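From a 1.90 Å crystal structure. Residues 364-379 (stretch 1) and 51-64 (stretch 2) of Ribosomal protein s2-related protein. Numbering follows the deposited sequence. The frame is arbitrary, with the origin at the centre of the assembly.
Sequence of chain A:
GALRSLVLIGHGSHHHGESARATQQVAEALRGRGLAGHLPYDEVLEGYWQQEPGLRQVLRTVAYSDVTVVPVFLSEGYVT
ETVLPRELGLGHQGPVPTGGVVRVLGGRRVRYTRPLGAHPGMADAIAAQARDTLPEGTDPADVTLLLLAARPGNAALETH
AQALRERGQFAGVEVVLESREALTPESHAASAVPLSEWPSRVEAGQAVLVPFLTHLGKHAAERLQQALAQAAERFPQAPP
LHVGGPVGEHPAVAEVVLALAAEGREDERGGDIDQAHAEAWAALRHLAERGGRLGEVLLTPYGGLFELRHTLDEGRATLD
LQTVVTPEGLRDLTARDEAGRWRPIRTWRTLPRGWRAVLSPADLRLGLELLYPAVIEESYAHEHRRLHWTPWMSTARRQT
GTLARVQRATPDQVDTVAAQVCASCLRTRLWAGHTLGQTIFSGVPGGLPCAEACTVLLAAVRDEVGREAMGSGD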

# COMPACT_ATOMS: atom_id res chain seq x y z
N LEU A 364 3.74 29.15 1.97
CA LEU A 364 4.41 27.90 2.37
C LEU A 364 3.70 27.14 3.47
O LEU A 364 3.53 25.91 3.40
CB LEU A 364 5.89 28.15 2.80
CG LEU A 364 6.81 26.91 3.06
CD1 LEU A 364 6.92 26.03 1.88
CD2 LEU A 364 8.25 27.41 3.47
N ARG A 365 3.29 27.86 4.52
CA ARG A 365 2.64 27.25 5.66
C ARG A 365 1.33 26.60 5.26
O ARG A 365 1.09 25.43 5.59
CB ARG A 365 2.39 28.28 6.74
CG ARG A 365 1.64 27.71 7.93
CD ARG A 365 1.67 28.61 9.13
NE ARG A 365 0.41 29.27 9.49
CZ ARG A 365 -0.15 30.36 8.93
NH1 ARG A 365 0.32 30.95 7.81
NH2 ARG A 365 -1.26 30.85 9.48
N LEU A 366 0.44 27.36 4.61
CA LEU A 366 -0.83 26.72 4.13
C LEU A 366 -0.58 25.57 3.21
O LEU A 366 -1.22 24.59 3.31
CB LEU A 366 -1.81 27.74 3.52
CG LEU A 366 -3.24 27.22 3.21
CD1 LEU A 366 -3.97 26.73 4.44
CD2 LEU A 366 -4.07 28.32 2.48
N GLY A 367 0.36 25.69 2.29
CA GLY A 367 0.79 24.62 1.47
C GLY A 367 1.14 23.34 2.17
O GLY A 367 0.58 22.28 1.90
N LEU A 368 1.98 23.47 3.16
CA LEU A 368 2.43 22.35 3.96
C LEU A 368 1.39 21.84 4.93
O LEU A 368 1.33 20.65 5.14
CB LEU A 368 3.73 22.72 4.73
CG LEU A 368 5.16 22.35 4.29
CD1 LEU A 368 5.33 21.43 3.07
CD2 LEU A 368 6.09 23.45 4.19
N GLU A 369 0.56 22.73 5.48
CA GLU A 369 -0.54 22.33 6.30
C GLU A 369 -1.65 21.57 5.56
O GLU A 369 -2.23 20.64 6.16
CB GLU A 369 -1.18 23.50 7.03
CG GLU A 369 -2.03 23.00 8.19
CD GLU A 369 -1.14 22.65 9.38
OE1 GLU A 369 -0.63 23.63 9.98
OE2 GLU A 369 -0.94 21.46 9.70
N LEU A 370 -1.98 21.94 4.33
CA LEU A 370 -2.92 21.16 3.60
C LEU A 370 -2.32 19.82 3.06
O LEU A 370 -3.06 18.89 2.81
CB LEU A 370 -3.52 21.99 2.45
CG LEU A 370 -4.35 23.24 2.82
CD1 LEU A 370 -4.78 24.03 1.61
CD2 LEU A 370 -5.56 22.95 3.79
N LEU A 371 -1.03 19.78 2.77
CA LEU A 371 -0.35 18.63 2.20
C LEU A 371 -0.15 17.53 3.25
O LEU A 371 -0.44 16.35 3.04
CB LEU A 371 1.02 19.06 1.71
CG LEU A 371 1.92 17.90 1.20
CD1 LEU A 371 1.40 17.23 0.01
CD2 LEU A 371 3.28 18.46 0.85
N TYR A 372 0.34 17.97 4.40
CA TYR A 372 0.60 17.07 5.51
C TYR A 372 0.08 17.67 6.85
O TYR A 372 0.85 18.11 7.69
CB TYR A 372 2.11 16.79 5.65
CG TYR A 372 2.80 15.77 4.73
CD1 TYR A 372 2.35 14.45 4.64
CD2 TYR A 372 3.94 16.11 4.02
CE1 TYR A 372 2.98 13.53 3.87
CE2 TYR A 372 4.61 15.18 3.21
CZ TYR A 372 4.15 13.86 3.20
OH TYR A 372 4.72 12.84 2.41
N PRO A 373 -1.23 17.65 7.06
CA PRO A 373 -1.85 18.22 8.27
C PRO A 373 -1.26 17.75 9.57
O PRO A 373 -1.09 16.57 9.76
CB PRO A 373 -3.28 17.74 8.18
CG PRO A 373 -3.48 17.51 6.83
CD PRO A 373 -2.25 17.07 6.19
N ALA A 374 -0.89 18.73 10.42
CA ALA A 374 -0.43 18.55 11.78
C ALA A 374 0.96 17.99 11.94
O ALA A 374 1.44 17.95 13.04
CB ALA A 374 -1.45 17.72 12.65
N VAL A 375 1.61 17.62 10.84
CA VAL A 375 2.90 17.01 10.89
C VAL A 375 3.95 18.00 11.43
O VAL A 375 4.81 17.63 12.19
CB VAL A 375 3.25 16.40 9.50
CG1 VAL A 375 4.67 16.01 9.42
CG2 VAL A 375 2.38 15.19 9.20
N ILE A 376 3.96 19.24 10.96
CA ILE A 376 4.97 20.19 11.41
C ILE A 376 4.92 20.47 12.95
O ILE A 376 5.92 20.35 13.64
CB ILE A 376 4.87 21.55 10.60
CG1 ILE A 376 5.37 21.41 9.14
CG2 ILE A 376 5.54 22.68 11.36
CD1 ILE A 376 6.43 20.62 8.93
N GLU A 377 3.72 20.72 13.43
CA GLU A 377 3.44 21.06 14.81
C GLU A 377 3.71 19.87 15.75
O GLU A 377 4.24 20.02 16.84
CB GLU A 377 1.95 21.43 14.87
CG GLU A 377 1.55 22.74 14.10
CD GLU A 377 0.99 22.53 12.71
OE1 GLU A 377 1.18 21.46 12.15
OE2 GLU A 377 0.43 23.48 12.14
N GLU A 378 3.30 18.68 15.35
CA GLU A 378 3.54 17.44 16.13
C GLU A 378 4.95 17.05 16.20
O GLU A 378 5.45 16.67 17.25
CB GLU A 378 2.72 16.29 15.57
CG GLU A 378 1.32 16.48 15.87
CD GLU A 378 0.41 15.43 15.27
OE1 GLU A 378 0.83 14.67 14.36
OE2 GLU A 378 -0.80 15.40 15.66
N SER A 379 5.63 17.12 15.05
CA SER A 379 7.04 16.83 15.00
C SER A 379 7.86 17.80 15.90
O SER A 379 8.78 17.36 16.65
CB SER A 379 7.54 16.83 13.55
OG SER A 379 6.94 15.72 12.81
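Stretch 2 (51-64) QEPGLRQVLRTVAY

Stretch 2 is a largely irregular segment that packs against the break between two helices of stretch 1. The first helix runs through Leu-371, Tyr-372 leaves helical geometry, and a second helix begins after Ala-374, which occupies its N-cap position. Stretch 2 enters in an extended conformation at Gln-51 and Glu-52, passes through a cis peptide bond into Pro-53, and then coils: residues 58-61 have helical phi/psi without the regular bonding of a helix. From Pro-53 to Ala-63 it runs roughly opposite to the first helix, so that Pro-53 meets Pro-373, Thr-61 meets Glu-369 and Ala-63 meets Arg-365. The backbones come nearest where CA of Pro-373 lies 5.2 Å from CA of Pro-53 and CA of Ala-374 lies 6.1 Å from CA of Gln-57. Together the two stretches bury 549 Å².

Pro-373, Arg-60 and Thr-61 have the largest shares of this surface. Pro-373 sits in the link between the helices, where its lack of an amide hydrogen costs no helical hydrogen bond, and its CA-to-CB bond points toward stretch 2. Its CB lies 3.9 Å from CB of Pro-53, so two compact, rigid rings meet in an apolar contact; its CG is 4.0 Å from CB of Glu-52. A water beside this contact donates hydrogen bonds to Pro-373 O (3.0 Å) and to Glu-52 OE1 (2.8 Å), joining the two stretches where they have no direct hydrogen bond. Gln-57 helps shape the surface that receives the proline: its NE2 donates to Glu-52 OE2 at 2.9 Å, while its OE1 accepts from Gly-54 N at 2.9 Å. One amide group thus braces the turn from both its ends.

Arg-60 has a long side chain whose CA-to-CB bond points sideways, yet its end comes nearer to stretch 1. Its NH2 lies 2.8 Å from Glu-378 OE2 in a salt bridge, although that carboxylate oxygen is modelled too close to the guanidinium for its exact position to be relied on. Along the way the side chain passes Ala-374, whose CB is 3.5 Å from Arg-60 NE, at the edge of the guanidinium.

Thr-61 lies near the acidic side chains of both helices. Its CG2 methyl is 3.5 Å from Glu-369 OE2, and its CA is 3.6 Å from Glu-377 OE2. The hydroxyl is occupied within its own stretch, OG1 donating to Val-58 O at 2.8 Å, whereas Thr-61 O accepts from a water (3.0 Å) that also donates to Glu-369 OE1 (2.6 Å). Glu-369 reaches across the helix break as well, its OE2 accepting from Ala-374 N at 2.8 Å and so tying the first helix to the start of the second.

Farther along stretch 2, and back toward the start of stretch 1, Arg-365 extends from the first helix to place NH2 3.5 Å from CB of Ala-63, a contact with the last part of stretch 2.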

# COMPACT_ATOMS: atom_id res chain seq x y z
N GLN A 51 -11.51 12.51 7.79
CA GLN A 51 -10.23 12.62 7.10
C GLN A 51 -9.37 13.70 7.67
O GLN A 51 -9.83 14.46 8.53
CB GLN A 51 -10.40 12.82 5.58
CG GLN A 51 -11.04 14.17 5.19
CD GLN A 51 -11.35 14.22 3.72
OE1 GLN A 51 -12.20 13.52 3.20
NE2 GLN A 51 -10.65 15.08 3.02
N GLU A 52 -8.09 13.73 7.28
CA GLU A 52 -7.17 14.78 7.72
C GLU A 52 -7.39 16.05 6.88
O GLU A 52 -7.63 15.94 5.67
CB GLU A 52 -5.73 14.32 7.60
CG GLU A 52 -5.37 13.20 8.53
CD GLU A 52 -3.85 13.00 8.60
OE1 GLU A 52 -3.14 13.04 7.52
OE2 GLU A 52 -3.38 12.88 9.76
N PRO A 53 -7.23 17.25 7.48
CA PRO A 53 -6.97 17.54 8.89
C PRO A 53 -8.14 17.10 9.72
O PRO A 53 -9.28 17.41 9.34
CB PRO A 53 -6.90 19.09 8.96
CG PRO A 53 -6.88 19.59 7.58
CD PRO A 53 -7.32 18.47 6.67
N GLY A 54 -7.88 16.39 10.78
CA GLY A 54 -8.92 15.76 11.56
C GLY A 54 -9.33 16.68 12.71
O GLY A 54 -8.64 17.67 13.03
N LEU A 55 -10.46 16.36 13.34
CA LEU A 55 -10.97 17.14 14.49
C LEU A 55 -10.00 17.17 15.68
O LEU A 55 -9.97 18.15 16.44
CB LEU A 55 -12.32 16.58 14.96
CG LEU A 55 -13.44 16.62 13.89
CD1 LEU A 55 -14.69 15.94 14.47
CD2 LEU A 55 -13.70 18.01 13.43
N ARG A 56 -9.25 16.09 15.85
CA ARG A 56 -8.22 16.02 16.89
C ARG A 56 -6.97 16.82 16.59
O ARG A 56 -6.13 16.98 17.48
CB ARG A 56 -7.81 14.54 17.14
CG ARG A 56 -9.01 13.56 17.45
CD ARG A 56 -9.68 13.88 18.81
NE ARG A 56 -8.81 13.59 19.95
CZ ARG A 56 -9.10 13.77 21.23
NH1 ARG A 56 -10.21 14.38 21.58
NH2 ARG A 56 -8.27 13.35 22.16
N GLN A 57 -6.82 17.25 15.36
CA GLN A 57 -5.61 17.91 14.89
C GLN A 57 -5.84 19.39 14.70
O GLN A 57 -4.96 20.21 14.90
CB GLN A 57 -5.23 17.29 13.52
CG GLN A 57 -5.04 15.78 13.53
CD GLN A 57 -4.56 15.33 12.15
OE1 GLN A 57 -5.11 15.79 11.12
NE2 GLN A 57 -3.48 14.55 12.11
N VAL A 58 -7.04 19.75 14.24
CA VAL A 58 -7.26 21.10 13.69
C VAL A 58 -6.90 22.26 14.65
O VAL A 58 -6.29 23.22 14.23
CB VAL A 58 -8.69 21.28 13.11
CG1 VAL A 58 -9.72 21.35 14.21
CG2 VAL A 58 -8.69 22.48 12.18
N LEU A 59 -7.14 22.12 15.95
CA LEU A 59 -6.89 23.26 16.83
C LEU A 59 -5.40 23.53 17.08
O LEU A 59 -4.98 24.67 17.31
CB LEU A 59 -7.64 23.10 18.16
CG LEU A 59 -9.15 23.38 18.07
CD1 LEU A 59 -9.82 23.29 19.44
CD2 LEU A 59 -9.39 24.73 17.44
N ARG A 60 -4.60 22.48 16.94
CA ARG A 60 -3.12 22.59 17.04
C ARG A 60 -2.54 23.26 15.79
O ARG A 60 -1.43 23.73 15.78
CB ARG A 60 -2.55 21.17 17.26
CG ARG A 60 -2.02 20.57 15.99
CD ARG A 60 -1.20 19.30 16.21
NE ARG A 60 -2.02 18.09 16.13
CZ ARG A 60 -2.35 17.31 17.16
NH1 ARG A 60 -1.91 17.61 18.39
NH2 ARG A 60 -3.09 16.22 16.95
N THR A 61 -3.31 23.32 14.70
CA THR A 61 -2.86 23.97 13.53
C THR A 61 -3.18 25.46 13.48
O THR A 61 -2.77 26.12 12.53
CB THR A 61 -3.38 23.30 12.25
OG1 THR A 61 -4.72 23.65 11.99
CG2 THR A 61 -3.24 21.78 12.33
N VAL A 62 -3.95 25.99 14.43
CA VAL A 62 -4.44 27.37 14.30
C VAL A 62 -3.37 28.33 14.83
O VAL A 62 -2.72 28.05 15.83
CB VAL A 62 -5.87 27.62 14.91
CG1 VAL A 62 -6.82 26.45 14.66
CG2 VAL A 62 -5.81 27.90 16.25
N ALA A 63 -3.18 29.40 14.09
CA ALA A 63 -2.11 30.28 14.26
C ALA A 63 -2.33 31.29 15.39
O ALA A 63 -1.35 31.74 15.97
CB ALA A 63 -1.82 31.01 12.95
N TYR A 64 -3.61 31.56 15.70
CA TYR A 64 -4.05 32.63 16.63
C TYR A 64 -4.80 32.10 17.83
O TYR A 64 -5.13 30.92 17.90
CB TYR A 64 -4.88 33.67 15.89
CG TYR A 64 -4.14 34.10 14.64
CD1 TYR A 64 -2.88 34.64 14.74
CD2 TYR A 64 -4.69 33.92 13.37
CE1 TYR A 64 -2.18 35.00 13.61
CE2 TYR A 64 -3.99 34.26 12.23
CZ TYR A 64 -2.74 34.82 12.38
OH TYR A 64 -2.01 35.20 11.28
O HOH W 1 -0.75 14.54 7.53
O HOH W 2 -0.90 26.23 10.13